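Local coordinates for protein serine protease (Nocardiopsis alba, PDB 2OUA) that probably cleaves proteins internally as a secreted chymotrypsin-like serine endopeptidase, this chain being its mature protease domain, at residues Thr120-Pro124 and Gln125-His129; Phe171-Val175 and Asn176-Asn180; Asp2-Gly5 and Gly6-Tyr9. One frame throughout, in Å; residues are numbered along the deposited sequence.

Contact 1. Residues Thr120-Pro124 and Gln125-His129; sequences TVSYP and QGTVH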
ATOM      1  N   THR A 120       1.373  -3.290  17.401  1.00  9.29           N
ATOM      2  CA  THR A 120       0.721  -4.572  17.167  1.00  9.53           C
ATOM      3  C   THR A 120      -0.776  -4.300  17.260  1.00 11.61           C
ATOM      4  O   THR A 120      -1.243  -3.634  18.191  1.00 11.41           O
ATOM      5  CB  THR A 120       1.116  -5.633  18.225  1.00 10.76           C
ATOM      6  OG1 THR A 120       2.512  -5.931  18.109  1.00  8.10           O
ATOM      7  CG2 THR A 120       0.318  -6.914  18.017  1.00  9.12           C
ATOM      8  N   VAL A 121      -1.523  -4.789  16.279  1.00 11.01           N
ATOM      9  CA  VAL A 121      -2.965  -4.590  16.263  1.00 11.69           C
ATOM     10  C   VAL A 121      -3.664  -5.928  16.094  1.00 11.19           C
ATOM     11  O   VAL A 121      -3.095  -6.868  15.541  1.00 11.12           O
ATOM     12  CB  VAL A 121      -3.396  -3.668  15.098  1.00 12.71           C
ATOM     13  CG1 VAL A 121      -2.692  -2.318  15.205  1.00 14.72           C
ATOM     14  CG2 VAL A 121      -3.071  -4.328  13.771  1.00 14.20           C
ATOM     15  N   SER A 122      -4.897  -6.009  16.578  1.00 10.89           N
ATOM     16  CA  SER A 122      -5.680  -7.226  16.449  1.00 11.08           C
ATOM     17  C   SER A 122      -6.778  -7.036  15.414  1.00 10.86           C
ATOM     18  O   SER A 122      -7.610  -6.131  15.527  1.00  9.55           O
ATOM     19  CB  SER A 122      -6.304  -7.619  17.792  1.00 12.16           C
ATOM     20  OG  SER A 122      -5.335  -8.187  18.655  1.00 14.56           O
ATOM     21  N   TYR A 123      -6.754  -7.884  14.392  1.00  8.60           N
ATOM     22  CA  TYR A 123      -7.754  -7.856  13.334  1.00  9.38           C
ATOM     23  C   TYR A 123      -8.605  -9.103  13.551  1.00  8.28           C
ATOM     24  O   TYR A 123      -8.233  -9.988  14.322  1.00  5.69           O
ATOM     25  CB  TYR A 123      -7.078  -7.935  11.960  1.00  9.91           C
ATOM     26  CG  TYR A 123      -6.266  -6.715  11.579  1.00  9.64           C
ATOM     27  CD1 TYR A 123      -5.085  -6.845  10.851  1.00 11.19           C
ATOM     28  CD2 TYR A 123      -6.691  -5.427  11.913  1.00 11.18           C
ATOM     29  CE1 TYR A 123      -4.345  -5.726  10.463  1.00 10.73           C
ATOM     30  CE2 TYR A 123      -5.961  -4.302  11.529  1.00 10.88           C
ATOM     31  CZ  TYR A 123      -4.791  -4.459  10.803  1.00 11.00           C
ATOM     32  OH  TYR A 123      -4.074  -3.351  10.403  1.00 11.30           O
ATOM     33  N   PRO A 124      -9.756  -9.195  12.879  1.00  9.21           N
ATOM     34  CA  PRO A 124     -10.585 -10.386  13.071  1.00  9.59           C
ATOM     35  C   PRO A 124      -9.845 -11.671  12.691  1.00 11.08           C
ATOM     36  O   PRO A 124     -10.141 -12.744  13.221  1.00 10.29           O
ATOM     37  CB  PRO A 124     -11.784 -10.118  12.167  1.00 10.73           C
ATOM     38  CG  PRO A 124     -11.906  -8.619  12.224  1.00 10.39           C
ATOM     39  CD  PRO A 124     -10.463  -8.187  12.072  1.00  9.67           C
ATOM     40  N   GLN A 125      -8.873 -11.556  11.788  1.00  9.24           N
ATOM     41  CA  GLN A 125      -8.105 -12.718  11.332  1.00  9.96           C
ATOM     42  C   GLN A 125      -6.871 -13.023  12.182  1.00 10.56           C
ATOM     43  O   GLN A 125      -6.225 -14.056  11.998  1.00 11.32           O
ATOM     44  CB  GLN A 125      -7.644 -12.530   9.880  1.00  8.89           C
ATOM     45  CG  GLN A 125      -8.746 -12.266   8.868  1.00 11.51           C
ATOM     46  CD  GLN A 125      -9.355 -10.892   9.025  1.00 13.96           C
ATOM     47  OE1 GLN A 125      -8.682  -9.948   9.438  1.00 12.58           O
ATOM     48  NE2 GLN A 125     -10.635 -10.764   8.678  1.00 15.39           N
ATOM     49  N   GLY A 126      -6.532 -12.124  13.100  1.00  9.04           N
ATOM     50  CA  GLY A 126      -5.363 -12.353  13.927  1.00  9.50           C
ATOM     51  C   GLY A 126      -4.584 -11.080  14.193  1.00  9.34           C
ATOM     52  O   GLY A 126      -5.019  -9.989  13.823  1.00  9.42           O
ATOM     53  N   THR A 127      -3.423 -11.218  14.821  1.00  8.95           N
ATOM     54  CA  THR A 127      -2.603 -10.058  15.141  1.00 10.10           C
ATOM     55  C   THR A 127      -1.525  -9.788  14.108  1.00  9.96           C
ATOM     56  O   THR A 127      -0.970 -10.709  13.510  1.00  8.36           O
ATOM     57  CB  THR A 127      -1.914 -10.226  16.508  1.00 12.18           C
ATOM     58  OG1 THR A 127      -1.028 -11.350  16.460  1.00 12.70           O
ATOM     59  CG2 THR A 127      -2.948 -10.454  17.597  1.00 12.57           C
ATOM     60  N   VAL A 128      -1.240  -8.506  13.908  1.00  9.46           N
ATOM     61  CA  VAL A 128      -0.212  -8.073  12.973  1.00  8.01           C
ATOM     62  C   VAL A 128       0.695  -7.128  13.754  1.00  9.02           C
ATOM     63  O   VAL A 128       0.216  -6.194  14.398  1.00  8.66           O
ATOM     64  CB  VAL A 128      -0.818  -7.325  11.766  1.00  8.08           C
ATOM     65  CG1 VAL A 128       0.296  -6.840  10.839  1.00  8.98           C
ATOM     66  CG2 VAL A 128      -1.772  -8.243  11.013  1.00  8.84           C
ATOM     67  N   HIS A 129       1.999  -7.373  13.697  1.00  8.36           N
ATOM     68  CA  HIS A 129       2.957  -6.546  14.423  1.00  9.01           C
ATOM     69  C   HIS A 129       3.816  -5.673  13.514  1.00  9.56           C
ATOM     70  O   HIS A 129       3.700  -5.729  12.285  1.00  8.17           O
ATOM     71  CB  HIS A 129       3.862  -7.445  15.263  1.00  9.64           C
ATOM     72  CG  HIS A 129       4.620  -8.448  14.453  1.00 10.52           C
ATOM     73  ND1 HIS A 129       5.723  -8.113  13.697  1.00 13.61           N
ATOM     74  CD2 HIS A 129       4.419  -9.774  14.260  1.00 13.09           C
ATOM     75  CE1 HIS A 129       6.167  -9.187  13.071  1.00 13.33           C
ATOM     76  NE2 HIS A 129       5.396 -10.208  13.396  1.00 13.50           N
TER
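Across the hairpin the ring of Tyr123 meets Val128, whose CG2 lies 3.6 Å from Tyr123 CD1, approaching obliquely. One face of the ring carries Val121 CG2 from the same strand, 3.4 Å above the plane and offset toward the rim. With CG anti to its carbonyl carbon (chi1 -68°), Tyr123 lays its ring beside both valines, and its OH is hydrogen-bonded to Ser158. Branched valines suit this side of the hairpin because they fill space without turning a polar end on the ring; Phe57 and Leu131 add to the packing. On the opposite side of the hairpin from Tyr123, Val121 and Val128, Thr127 CG2 meets Ser122 OG at 3.5 Å, small polar residues fitting an exposed surface. Two pairs are hydrogen-bonded: Val121 N to Val128 O is 2.9 Å, and Tyr123 N to Gly126 O is 2.8 Å. In the return bond from Gly126 N to Tyr123 O the donor stands above the carbonyl, 65° out of its plane. Pro124, its phi fixed by the ring, and Gln125 occupy the corners, and the positive phi of Gly126 (142°) lets the chain re-enter the strand. This is a two-residue antiparallel beta hairpin closed by a type I turn, Val128 bordering Asp61 of the predicted catalytic triad.

Contact 2. Residues Phe171-Val175 and Asn176-Asn180; sequences FYQEV and NPMLN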
ATOM      1  N   PHE A 171      -3.271   2.162  10.388  1.00  9.15           N
ATOM      2  CA  PHE A 171      -1.940   1.593  10.525  1.00  9.00           C
ATOM      3  C   PHE A 171      -1.452   1.134   9.159  1.00  8.73           C
ATOM      4  O   PHE A 171      -2.247   0.732   8.311  1.00  8.97           O
ATOM      5  CB  PHE A 171      -1.960   0.378  11.462  1.00 10.09           C
ATOM      6  CG  PHE A 171      -2.435   0.683  12.855  1.00 10.99           C
ATOM      7  CD1 PHE A 171      -3.793   0.810  13.130  1.00 11.86           C
ATOM      8  CD2 PHE A 171      -1.520   0.848  13.893  1.00 12.30           C
ATOM      9  CE1 PHE A 171      -4.239   1.096  14.424  1.00 11.88           C
ATOM     10  CE2 PHE A 171      -1.951   1.135  15.193  1.00 12.20           C
ATOM     11  CZ  PHE A 171      -3.315   1.260  15.457  1.00 12.71           C
ATOM     12  N   TYR A 172      -0.146   1.187   8.945  1.00  7.58           N
ATOM     13  CA  TYR A 172       0.397   0.728   7.680  1.00  7.17           C
ATOM     14  C   TYR A 172       1.597  -0.182   7.864  1.00  6.68           C
ATOM     15  O   TYR A 172       2.297  -0.125   8.882  1.00  6.90           O
ATOM     16  CB  TYR A 172       0.747   1.918   6.771  1.00  6.38           C
ATOM     17  CG  TYR A 172       1.894   2.816   7.204  1.00  6.64           C
ATOM     18  CD1 TYR A 172       3.226   2.400   7.086  1.00  8.02           C
ATOM     19  CD2 TYR A 172       1.648   4.116   7.643  1.00  7.10           C
ATOM     20  CE1 TYR A 172       4.284   3.270   7.387  1.00  8.59           C
ATOM     21  CE2 TYR A 172       2.690   4.989   7.943  1.00  7.77           C
ATOM     22  CZ  TYR A 172       4.004   4.565   7.813  1.00  8.85           C
ATOM     23  OH  TYR A 172       5.023   5.448   8.086  1.00  9.85           O
ATOM     24  N   GLN A 173       1.793  -1.059   6.883  1.00  6.05           N
ATOM     25  CA  GLN A 173       2.910  -1.989   6.856  1.00  5.57           C
ATOM     26  C   GLN A 173       4.060  -1.225   6.201  1.00  5.74           C
ATOM     27  O   GLN A 173       3.911  -0.710   5.091  1.00  6.49           O
ATOM     28  CB  GLN A 173       2.537  -3.214   6.012  1.00  5.16           C
ATOM     29  CG  GLN A 173       3.712  -3.976   5.403  1.00  4.42           C
ATOM     30  CD  GLN A 173       4.484  -4.790   6.419  1.00  5.57           C
ATOM     31  OE1 GLN A 173       3.911  -5.613   7.133  1.00  5.89           O
ATOM     32  NE2 GLN A 173       5.798  -4.577   6.481  1.00  5.61           N
ATOM     33  N   GLU A 174       5.192  -1.135   6.891  1.00  5.49           N
ATOM     34  CA  GLU A 174       6.349  -0.419   6.363  1.00  7.08           C
ATOM     35  C   GLU A 174       6.770  -1.007   5.024  1.00  6.94           C
ATOM     36  O   GLU A 174       6.747  -2.228   4.837  1.00  6.90           O
ATOM     37  CB  GLU A 174       7.519  -0.494   7.347  1.00  6.85           C
ATOM     38  CG  GLU A 174       7.329   0.312   8.633  1.00  8.71           C
ATOM     39  CD  GLU A 174       7.510   1.810   8.437  1.00 11.50           C
ATOM     40  OE1 GLU A 174       8.095   2.220   7.410  1.00 12.20           O
ATOM     41  OE2 GLU A 174       7.084   2.581   9.326  1.00 10.72           O
ATOM     42  N   VAL A 175       7.171  -0.142   4.097  1.00  6.25           N
ATOM     43  CA  VAL A 175       7.561  -0.607   2.773  1.00  6.62           C
ATOM     44  C   VAL A 175       8.972  -1.192   2.696  1.00  8.63           C
ATOM     45  O   VAL A 175       9.195  -2.186   2.006  1.00  8.99           O
ATOM     46  CB  VAL A 175       7.427   0.528   1.720  1.00  7.91           C
ATOM     47  CG1 VAL A 175       8.514   1.581   1.932  1.00  7.63           C
ATOM     48  CG2 VAL A 175       7.505  -0.060   0.310  1.00  8.11           C
ATOM     49  N   ASN A 176       9.924  -0.600   3.407  1.00  8.80           N
ATOM     50  CA  ASN A 176      11.296  -1.093   3.341  1.00  9.40           C
ATOM     51  C   ASN A 176      11.476  -2.560   3.702  1.00 10.93           C
ATOM     52  O   ASN A 176      12.263  -3.259   3.065  1.00  9.76           O
ATOM     53  CB  ASN A 176      12.226  -0.208   4.173  1.00 10.34           C
ATOM     54  CG  ASN A 176      12.516   1.111   3.485  1.00 11.41           C
ATOM     55  OD1 ASN A 176      12.403   1.213   2.263  1.00 10.71           O
ATOM     56  ND2 ASN A 176      12.905   2.125   4.255  1.00 11.59           N
ATOM     57  N   PRO A 177      10.763  -3.050   4.729  1.00 11.42           N
ATOM     58  CA  PRO A 177      10.926  -4.463   5.073  1.00 12.22           C
ATOM     59  C   PRO A 177      10.553  -5.378   3.900  1.00 12.66           C
ATOM     60  O   PRO A 177      11.114  -6.467   3.753  1.00 13.53           O
ATOM     61  CB  PRO A 177       9.995  -4.635   6.267  1.00 12.46           C
ATOM     62  CG  PRO A 177      10.102  -3.296   6.950  1.00 12.50           C
ATOM     63  CD  PRO A 177      10.008  -2.338   5.778  1.00 10.90           C
ATOM     64  N   MET A 178       9.608  -4.938   3.072  1.00 11.38           N
ATOM     65  CA  MET A 178       9.186  -5.731   1.920  1.00 11.47           C
ATOM     66  C   MET A 178      10.245  -5.658   0.822  1.00 12.44           C
ATOM     67  O   MET A 178      10.611  -6.677   0.237  1.00 12.59           O
ATOM     68  CB  MET A 178       7.848  -5.227   1.359  1.00 12.02           C
ATOM     69  CG  MET A 178       6.662  -5.374   2.302  1.00 12.60           C
ATOM     70  SD  MET A 178       5.075  -5.010   1.495  1.00 13.07           S
ATOM     71  CE  MET A 178       5.009  -3.235   1.651  1.00  8.96           C
ATOM     72  N   LEU A 179      10.727  -4.452   0.543  1.00 11.98           N
ATOM     73  CA  LEU A 179      11.740  -4.258  -0.484  1.00 12.14           C
ATOM     74  C   LEU A 179      12.989  -5.061  -0.145  1.00 13.26           C
ATOM     75  O   LEU A 179      13.583  -5.703  -1.011  1.00 14.27           O
ATOM     76  CB  LEU A 179      12.107  -2.777  -0.598  1.00 10.79           C
ATOM     77  CG  LEU A 179      10.948  -1.820  -0.895  1.00  8.26           C
ATOM     78  CD1 LEU A 179      11.441  -0.381  -0.877  1.00  9.21           C
ATOM     79  CD2 LEU A 179      10.339  -2.167  -2.238  1.00  8.64           C
ATOM     80  N   ASN A 180      13.377  -5.026   1.124  1.00 14.26           N
ATOM     81  CA  ASN A 180      14.567  -5.741   1.567  1.00 17.29           C
ATOM     82  C   ASN A 180      14.389  -7.256   1.584  1.00 16.29           C
ATOM     83  O   ASN A 180      15.140  -7.981   0.935  1.00 17.29           O
ATOM     84  CB  ASN A 180      14.995  -5.255   2.956  1.00 19.78           C
ATOM     85  CG  ASN A 180      15.384  -3.786   2.968  1.00 23.74           C
ATOM     86  OD1 ASN A 180      16.050  -3.305   2.052  1.00 25.91           O
ATOM     87  ND2 ASN A 180      14.983  -3.070   4.013  1.00 26.75           N
TER
HETATM   88  O   HOH W   1       9.657   1.745   5.201  1.00  8.02           O
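Val175 O receives two backbone N-H groups of the first helical turn: Leu179 N at 3.1 Å, nearly straight at 166°, and Met178 N in a weak, bent bond. Beside these bonds Val175 CG2 meets Leu179 CG at 4.1 Å, and the same methyl lies 4.3 Å from Met178 CE. Unbranched and flexible, Met178 bends at chi3 (-84°), which brings CE against Val175 and the aliphatic CG of Gln173. Pro177 CD rests 3.5 Å from Glu174 CB, and proline is well placed in a first helical turn, where its missing N-H costs no bond. Here the strand 167-174 of the closed six-stranded barrel passes through Val175 into the short C-terminal helix 176-181 of the chymotrypsin-like fold. A water accepts the N-H of Asn176 at 3.0 Å and lies 2.7 Å from Glu174 OE1, to which it probably donates. Further out, Glu174 OE2 is held by Thr132 and by a salt bridge to Arg117, while Asn176 OD1 bonds Ser91. Gln173 NE2 reaches Glu174 O at 3.0 Å on a lone pair; this bond holds the amide's rotation, and OE1 accepts from the backbone N of Asp61, a predicted charge-relay residue.

Contact 3. Residues Asp2-Gly5 and Gly6-Tyr9; sequences DIIG and GLAY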
ATOM      1  N   ASP A   2      -1.467   1.394 -16.297  1.00 13.36           N
ATOM      2  CA  ASP A   2      -0.425   2.085 -15.548  1.00 13.47           C
ATOM      3  C   ASP A   2      -0.542   1.758 -14.066  1.00 12.12           C
ATOM      4  O   ASP A   2      -1.587   1.978 -13.455  1.00 10.93           O
ATOM      5  CB  ASP A   2      -0.520   3.601 -15.740  1.00 15.22           C
ATOM      6  CG  ASP A   2      -0.121   4.042 -17.138  1.00 18.73           C
ATOM      7  OD1 ASP A   2       0.557   3.264 -17.843  1.00 18.08           O
ATOM      8  OD2 ASP A   2      -0.474   5.180 -17.525  1.00 20.54           O
ATOM      9  N   ILE A   3       0.533   1.227 -13.494  1.00 11.30           N
ATOM     10  CA  ILE A   3       0.544   0.880 -12.079  1.00  9.50           C
ATOM     11  C   ILE A   3       0.871   2.147 -11.295  1.00  9.79           C
ATOM     12  O   ILE A   3       2.021   2.592 -11.243  1.00  9.90           O
ATOM     13  CB  ILE A   3       1.587  -0.215 -11.792  1.00 10.16           C
ATOM     14  CG1 ILE A   3       1.312  -1.424 -12.694  1.00 10.52           C
ATOM     15  CG2 ILE A   3       1.521  -0.638 -10.327  1.00  9.78           C
ATOM     16  CD1 ILE A   3      -0.107  -1.974 -12.588  1.00 12.28           C
ATOM     17  N   ILE A   4      -0.171   2.721 -10.702  1.00  9.24           N
ATOM     18  CA  ILE A   4      -0.076   3.956  -9.936  1.00  8.59           C
ATOM     19  C   ILE A   4      -0.571   3.715  -8.517  1.00  8.88           C
ATOM     20  O   ILE A   4      -1.595   3.063  -8.318  1.00  7.74           O
ATOM     21  CB  ILE A   4      -0.948   5.049 -10.597  1.00  9.28           C
ATOM     22  CG1 ILE A   4      -0.376   5.392 -11.977  1.00 10.03           C
ATOM     23  CG2 ILE A   4      -1.033   6.286  -9.706  1.00  8.34           C
ATOM     24  CD1 ILE A   4      -1.249   6.342 -12.780  1.00 12.51           C
ATOM     25  N   GLY A   5       0.154   4.246  -7.537  1.00  9.03           N
ATOM     26  CA  GLY A   5      -0.242   4.065  -6.149  1.00  8.88           C
ATOM     27  C   GLY A   5      -1.644   4.561  -5.849  1.00  8.67           C
ATOM     28  O   GLY A   5      -2.056   5.614  -6.329  1.00  9.48           O
ATOM     29  N   GLY A   6      -2.383   3.787  -5.060  1.00  9.38           N
ATOM     30  CA  GLY A   6      -3.729   4.166  -4.679  1.00  7.63           C
ATOM     31  C   GLY A   6      -4.851   3.703  -5.593  1.00  8.60           C
ATOM     32  O   GLY A   6      -6.020   3.760  -5.207  1.00  7.74           O
ATOM     33  N   LEU A   7      -4.516   3.250  -6.797  1.00  9.03           N
ATOM     34  CA  LEU A   7      -5.543   2.807  -7.731  1.00 10.11           C
ATOM     35  C   LEU A   7      -6.146   1.469  -7.330  1.00 10.12           C
ATOM     36  O   LEU A   7      -5.486   0.625  -6.725  1.00 10.65           O
ATOM     37  CB  LEU A   7      -4.981   2.712  -9.150  1.00 10.34           C
ATOM     38  CG  LEU A   7      -4.473   4.016  -9.773  1.00 13.50           C
ATOM     39  CD1 LEU A   7      -4.147   3.773 -11.240  1.00 13.33           C
ATOM     40  CD2 LEU A   7      -5.524   5.112  -9.642  1.00 12.29           C
ATOM     41  N   ALA A   8      -7.410   1.283  -7.679  1.00  9.76           N
ATOM     42  CA  ALA A   8      -8.117   0.057  -7.354  1.00  9.31           C
ATOM     43  C   ALA A   8      -7.709  -1.118  -8.227  1.00  9.88           C
ATOM     44  O   ALA A   8      -7.327  -0.950  -9.387  1.00  9.62           O
ATOM     45  CB  ALA A   8      -9.622   0.281  -7.486  1.00 10.38           C
ATOM     46  N   TYR A   9      -7.775  -2.310  -7.643  1.00  8.18           N
ATOM     47  CA  TYR A   9      -7.506  -3.549  -8.359  1.00  9.93           C
ATOM     48  C   TYR A   9      -8.457  -4.550  -7.721  1.00  9.23           C
ATOM     49  O   TYR A   9      -8.866  -4.376  -6.573  1.00  8.44           O
ATOM     50  CB  TYR A   9      -6.034  -3.983  -8.236  1.00  8.73           C
ATOM     51  CG  TYR A   9      -5.560  -4.438  -6.872  1.00  9.49           C
ATOM     52  CD1 TYR A   9      -5.808  -5.734  -6.416  1.00 10.00           C
ATOM     53  CD2 TYR A   9      -4.801  -3.593  -6.068  1.00  7.95           C
ATOM     54  CE1 TYR A   9      -5.302  -6.177  -5.184  1.00  9.79           C
ATOM     55  CE2 TYR A   9      -4.294  -4.021  -4.848  1.00 10.12           C
ATOM     56  CZ  TYR A   9      -4.543  -5.311  -4.411  1.00  8.72           C
ATOM     57  OH  TYR A   9      -4.025  -5.720  -3.205  1.00  7.94           O
TER
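Leu7 N gives its hydrogen to Ile4 O at 3.3 Å, a long but fairly straight bond of 163° that closes a type II turn running from Ile4 to Leu7. Leu7 CG lies 3.4 Å from the same oxygen, Ile4 O, so hydrocarbon packs beside the bond. That CG is anti to the carbonyl carbon of Leu7 (chi1 -62°), and this carries CD1 back over the preceding strand, where it meets Ile4 CB at 3.5 Å. The two side chains cross obliquely: Leu7 offers its branched end to the stem of Ile4, while Ile4 CG2 touches Leu7 CG less closely, at 4.1 Å. Leu7 CD1 also touches Asp2 O, two residues further back, at 3.8 Å. A branched isoleucine suits a strand residue, and a leucine, branched one carbon later, can reach back across the turn.

The corners are two glycines. Gly6, with a positive phi of 90°, occupies the position where type II turns commonly place glycine, because a side chain there would be jammed against the preceding carbonyl. Its own oxygen accepts a hydrogen bond from Tyr80 OH. The weakly bonded strand 2-5 runs parallel to strand 72-74, whereas Gly6 and Leu7 are backbone hydrogen-bonded to Val17 of strand 14-22. The type II turn thus passes the N-terminal strand into strand 8-10 of the N-terminal beta-barrel domain of the chymotrypsin-like fold.

How the contacts relate
Along the chain contact 3 comes first, then contact 1, then contact 2, and none encloses another. Contacts 1 and 2 have centres about 16 Å apart and touch where Val121 CG1 packs on Phe171 CE2 at 3.5 Å, so the hairpin 119-123/126-129 rests against strand 167-174 of the six-stranded barrel. Contact 3 lies on the opposite side of the chain's centre from both, its centre about 26 Å from that of contact 1 and about 18 Å from that of contact 2, and it leads into the N-terminal barrel. Contacts 1 and 2 both border the predicted charge relay at Asp61, whereas contact 3 is a connection within the N-terminal half.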